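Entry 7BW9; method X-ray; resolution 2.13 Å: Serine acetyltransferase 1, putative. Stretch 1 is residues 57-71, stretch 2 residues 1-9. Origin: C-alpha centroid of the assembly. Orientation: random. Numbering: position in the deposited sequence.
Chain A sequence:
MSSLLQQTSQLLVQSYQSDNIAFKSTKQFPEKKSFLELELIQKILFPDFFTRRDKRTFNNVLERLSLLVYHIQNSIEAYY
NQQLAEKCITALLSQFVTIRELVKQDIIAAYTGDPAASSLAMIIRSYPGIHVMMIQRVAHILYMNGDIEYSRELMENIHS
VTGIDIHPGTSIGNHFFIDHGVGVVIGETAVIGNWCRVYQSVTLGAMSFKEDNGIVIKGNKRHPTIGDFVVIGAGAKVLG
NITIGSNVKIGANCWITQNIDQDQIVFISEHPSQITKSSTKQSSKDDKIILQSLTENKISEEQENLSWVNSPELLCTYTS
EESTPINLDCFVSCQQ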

# COMPACT_ATOMS: atom_id res chain seq x y z
N THR A 57 -15.86 -30.21 -4.67
CA THR A 57 -17.03 -30.82 -5.27
C THR A 57 -18.02 -29.74 -5.70
O THR A 57 -17.92 -28.58 -5.28
CB THR A 57 -17.70 -31.79 -4.30
OG1 THR A 57 -18.39 -31.05 -3.28
CG2 THR A 57 -16.64 -32.69 -3.66
N PHE A 58 -18.99 -30.13 -6.53
CA PHE A 58 -20.01 -29.18 -6.99
C PHE A 58 -20.60 -28.41 -5.82
O PHE A 58 -20.83 -27.20 -5.91
CB PHE A 58 -21.13 -29.91 -7.76
CG PHE A 58 -22.39 -29.09 -7.93
CD1 PHE A 58 -23.38 -29.09 -6.95
CD2 PHE A 58 -22.57 -28.32 -9.06
CE1 PHE A 58 -24.52 -28.33 -7.10
CE2 PHE A 58 -23.72 -27.55 -9.22
CZ PHE A 58 -24.69 -27.56 -8.24
N ASN A 59 -20.84 -29.11 -4.71
CA ASN A 59 -21.50 -28.48 -3.58
C ASN A 59 -20.59 -27.48 -2.88
O ASN A 59 -21.06 -26.45 -2.38
CB ASN A 59 -21.96 -29.56 -2.59
CG ASN A 59 -23.35 -29.32 -2.12
OD1 ASN A 59 -23.61 -28.38 -1.36
ND2 ASN A 59 -24.29 -30.15 -2.59
N ASN A 60 -19.30 -27.77 -2.82
CA ASN A 60 -18.36 -26.79 -2.27
C ASN A 60 -18.35 -25.53 -3.13
O ASN A 60 -18.33 -24.42 -2.60
CB ASN A 60 -16.97 -27.40 -2.16
CG ASN A 60 -16.90 -28.52 -1.13
OD1 ASN A 60 -16.53 -29.66 -1.45
ND2 ASN A 60 -17.25 -28.21 0.11
N VAL A 61 -18.38 -25.68 -4.45
CA VAL A 61 -18.48 -24.53 -5.35
C VAL A 61 -19.75 -23.75 -5.07
O VAL A 61 -19.75 -22.51 -4.99
CB VAL A 61 -18.40 -25.00 -6.82
CG1 VAL A 61 -18.67 -23.83 -7.79
CG2 VAL A 61 -17.06 -25.69 -7.10
N LEU A 62 -20.87 -24.47 -4.90
CA LEU A 62 -22.14 -23.82 -4.66
C LEU A 62 -22.16 -23.11 -3.31
O LEU A 62 -22.73 -22.02 -3.18
CB LEU A 62 -23.28 -24.84 -4.74
CG LEU A 62 -24.69 -24.34 -4.42
CD1 LEU A 62 -25.17 -23.34 -5.46
CD2 LEU A 62 -25.67 -25.53 -4.28
N GLU A 63 -21.54 -23.72 -2.29
CA GLU A 63 -21.43 -23.05 -1.00
C GLU A 63 -20.65 -21.74 -1.12
O GLU A 63 -21.08 -20.70 -0.62
CB GLU A 63 -20.75 -23.96 0.03
CG GLU A 63 -21.62 -25.05 0.62
CD GLU A 63 -20.80 -26.12 1.34
OE1 GLU A 63 -19.63 -25.82 1.69
OE2 GLU A 63 -21.32 -27.25 1.55
N ARG A 64 -19.49 -21.80 -1.76
CA ARG A 64 -18.66 -20.60 -1.86
C ARG A 64 -19.35 -19.53 -2.69
O ARG A 64 -19.35 -18.35 -2.31
CB ARG A 64 -17.30 -20.96 -2.44
CG ARG A 64 -16.58 -21.96 -1.56
CD ARG A 64 -15.14 -22.15 -1.92
NE ARG A 64 -15.00 -23.02 -3.06
CZ ARG A 64 -14.67 -24.31 -2.97
NH1 ARG A 64 -14.44 -24.84 -1.78
NH2 ARG A 64 -14.55 -25.04 -4.06
N LEU A 65 -19.99 -19.93 -3.80
CA LEU A 65 -20.70 -18.96 -4.63
C LEU A 65 -21.82 -18.30 -3.84
O LEU A 65 -21.98 -17.07 -3.88
CB LEU A 65 -21.24 -19.65 -5.87
CG LEU A 65 -21.53 -18.75 -7.07
CD1 LEU A 65 -20.24 -18.08 -7.57
CD2 LEU A 65 -22.23 -19.54 -8.18
N SER A 66 -22.61 -19.11 -3.12
CA SER A 66 -23.74 -18.59 -2.35
C SER A 66 -23.29 -17.64 -1.27
O SER A 66 -23.92 -16.59 -1.06
CB SER A 66 -24.52 -19.74 -1.71
OG SER A 66 -24.93 -20.70 -2.67
N LEU A 67 -22.22 -18.00 -0.53
CA LEU A 67 -21.70 -17.09 0.49
C LEU A 67 -21.23 -15.78 -0.13
O LEU A 67 -21.47 -14.70 0.42
CB LEU A 67 -20.56 -17.77 1.26
CG LEU A 67 -19.87 -16.93 2.35
CD1 LEU A 67 -20.87 -16.40 3.36
CD2 LEU A 67 -18.78 -17.74 3.05
N LEU A 68 -20.56 -15.85 -1.28
CA LEU A 68 -20.07 -14.61 -1.89
C LEU A 68 -21.23 -13.70 -2.27
O LEU A 68 -21.29 -12.54 -1.82
CB LEU A 68 -19.20 -14.92 -3.11
CG LEU A 68 -18.77 -13.68 -3.92
CD1 LEU A 68 -17.73 -12.79 -3.18
CD2 LEU A 68 -18.24 -14.08 -5.28
N VAL A 69 -22.18 -14.21 -3.06
CA VAL A 69 -23.23 -13.33 -3.59
C VAL A 69 -24.09 -12.82 -2.45
O VAL A 69 -24.53 -11.66 -2.46
CB VAL A 69 -24.08 -14.03 -4.68
CG1 VAL A 69 -23.19 -14.64 -5.74
CG2 VAL A 69 -25.03 -15.07 -4.08
N TYR A 70 -24.30 -13.64 -1.42
CA TYR A 70 -25.17 -13.19 -0.36
C TYR A 70 -24.48 -12.17 0.54
O TYR A 70 -25.15 -11.28 1.09
CB TYR A 70 -25.70 -14.41 0.40
CG TYR A 70 -26.82 -15.11 -0.38
CD1 TYR A 70 -27.84 -14.37 -0.99
CD2 TYR A 70 -26.86 -16.49 -0.53
CE1 TYR A 70 -28.88 -14.99 -1.70
CE2 TYR A 70 -27.89 -17.13 -1.24
CZ TYR A 70 -28.89 -16.37 -1.82
OH TYR A 70 -29.91 -16.99 -2.52
N HIS A 71 -23.15 -12.22 0.67
CA HIS A 71 -22.48 -11.08 1.30
C HIS A 71 -22.58 -9.84 0.42
O HIS A 71 -22.77 -8.73 0.92
CB HIS A 71 -21.03 -11.42 1.61
CG HIS A 71 -20.23 -10.23 2.06
ND1 HIS A 71 -20.04 -9.93 3.39
CD2 HIS A 71 -19.59 -9.26 1.36
CE1 HIS A 71 -19.32 -8.83 3.50
NE2 HIS A 71 -19.03 -8.40 2.28
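Stretch 2 (1-9) MSSLLQQTS

Stretch 2 is helical from S2 to S9, and successive i to i+4 backbone bonds, from L5 N to M1 O (2.9 Å) through S9 N to L5 O (2.9 Å), establish its conformation. It packs on the helix 58-71 with axes 9.3 Å apart at closest approach and a signed crossing angle of 127°, so the two helices run in broadly opposed but strongly inclined directions. The register follows from the nearest CA pairs: L62 CA lies 5.4 Å from S9 CA, and S66 CA lies 6.8 Å from L5 CA. The backbones are therefore closer at the S9 end, where the inserted side chain is small.

Two knobs, one helical turn apart, define the fit. L5 points its CA-to-CB bond toward stretch 1 and adopts chi1 m (-81°) and chi2 t (162°), which sends its methyls into a hole formed by L65, S66, V69 and Y70. L5 CD2 lies 4.0 Å from L65 CD2 and 3.9 Å from V69 CG2, while L5 CD1 lies 3.8 Å from both S66 OG and Y70 CE2. L65, at chi1 t and chi2 p, also places its CD2 3.6 Å from T8 CG2, so one methyl serves two successive turns.

S9 is the second knob, set among F58, V61, L62 and L65. Its m rotamer (-69°) directs OG back along its own helix, where it donates to L5 O at 2.8 Å. With that bond made, the hydroxyl can lie against carbon: S9 OG is 3.3 Å from both L62 CA and L62 CD1. S66 uses the same device in stretch 1, its m rotamer (-54°) allowing OG to donate to L62 O at 2.6 Å.

The flanking side chains start sideways and reach the partner through their torsions. F58, chi1 t (164°), brings CE2 to 3.6 Å from S9 CB; Q6 O lies at the ring edge, near its plane, 3.8 Å from F58 CE2. L62, t and p, carries CD1 to 3.9 Å from L5 CB and 3.7 Å from L5 O. At the other end Y70, chi1 m (-77°), extends its hydroxyl to 3.7 Å from L5 CD1, and a water 3.2 Å from Y70 OH and 3.1 Å from S2 OG links the two helices.

No direct hydrogen bond crosses the interface. The 520 Å² buried, summed over both sides, is held mainly by side-chain packing, with L5 and S9 the most extensively covered residues.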

# COMPACT_ATOMS: atom_id res chain seq x y z
N MET A 1 -30.80 -16.02 -6.36
CA MET A 1 -31.79 -17.08 -6.52
C MET A 1 -31.13 -18.44 -6.79
O MET A 1 -30.14 -18.54 -7.52
CB MET A 1 -32.77 -16.73 -7.65
CG MET A 1 -33.75 -17.84 -7.97
SD MET A 1 -35.31 -17.22 -8.63
CE MET A 1 -35.95 -16.39 -7.18
N SER A 2 -31.72 -19.48 -6.19
CA SER A 2 -31.04 -20.77 -6.10
C SER A 2 -30.84 -21.40 -7.46
O SER A 2 -29.78 -21.96 -7.75
CB SER A 2 -31.82 -21.71 -5.18
OG SER A 2 -32.06 -21.09 -3.93
N SER A 3 -31.87 -21.36 -8.30
CA SER A 3 -31.75 -21.93 -9.63
C SER A 3 -30.62 -21.25 -10.41
O SER A 3 -29.86 -21.92 -11.12
CB SER A 3 -33.08 -21.80 -10.38
OG SER A 3 -33.72 -20.59 -10.00
N LEU A 4 -30.47 -19.93 -10.26
CA LEU A 4 -29.36 -19.26 -10.92
C LEU A 4 -28.03 -19.65 -10.27
O LEU A 4 -27.03 -19.85 -10.97
CB LEU A 4 -29.56 -17.75 -10.90
CG LEU A 4 -28.50 -16.94 -11.65
CD1 LEU A 4 -28.21 -17.53 -13.04
CD2 LEU A 4 -28.92 -15.49 -11.76
N LEU A 5 -28.00 -19.78 -8.94
CA LEU A 5 -26.78 -20.21 -8.26
C LEU A 5 -26.36 -21.61 -8.70
O LEU A 5 -25.17 -21.89 -8.85
CB LEU A 5 -26.97 -20.15 -6.74
CG LEU A 5 -26.81 -18.77 -6.10
CD1 LEU A 5 -27.43 -18.70 -4.71
CD2 LEU A 5 -25.33 -18.40 -6.01
N GLN A 6 -27.34 -22.50 -8.90
CA GLN A 6 -26.99 -23.87 -9.28
C GLN A 6 -26.45 -23.93 -10.70
O GLN A 6 -25.49 -24.67 -10.97
CB GLN A 6 -28.20 -24.78 -9.13
CG GLN A 6 -28.29 -25.46 -7.77
CD GLN A 6 -29.71 -25.82 -7.41
OE1 GLN A 6 -30.46 -26.34 -8.25
NE2 GLN A 6 -30.10 -25.54 -6.17
N GLN A 7 -27.04 -23.18 -11.62
CA GLN A 7 -26.52 -23.21 -12.99
C GLN A 7 -25.12 -22.63 -13.04
O GLN A 7 -24.21 -23.21 -13.66
CB GLN A 7 -27.44 -22.44 -13.93
CG GLN A 7 -26.74 -22.17 -15.25
CD GLN A 7 -27.60 -21.45 -16.26
OE1 GLN A 7 -27.39 -20.25 -16.53
NE2 GLN A 7 -28.59 -22.15 -16.80
N THR A 8 -24.92 -21.48 -12.40
CA THR A 8 -23.59 -20.87 -12.39
C THR A 8 -22.58 -21.82 -11.76
O THR A 8 -21.50 -22.03 -12.31
CB THR A 8 -23.64 -19.53 -11.66
OG1 THR A 8 -24.65 -18.70 -12.26
CG2 THR A 8 -22.30 -18.82 -11.75
N SER A 9 -22.95 -22.47 -10.65
CA SER A 9 -22.08 -23.47 -10.04
C SER A 9 -21.72 -24.56 -11.05
O SER A 9 -20.54 -24.90 -11.22
CB SER A 9 -22.76 -24.07 -8.81
OG SER A 9 -22.86 -23.13 -7.76
O HOH W 1 -29.69 -20.17 -2.19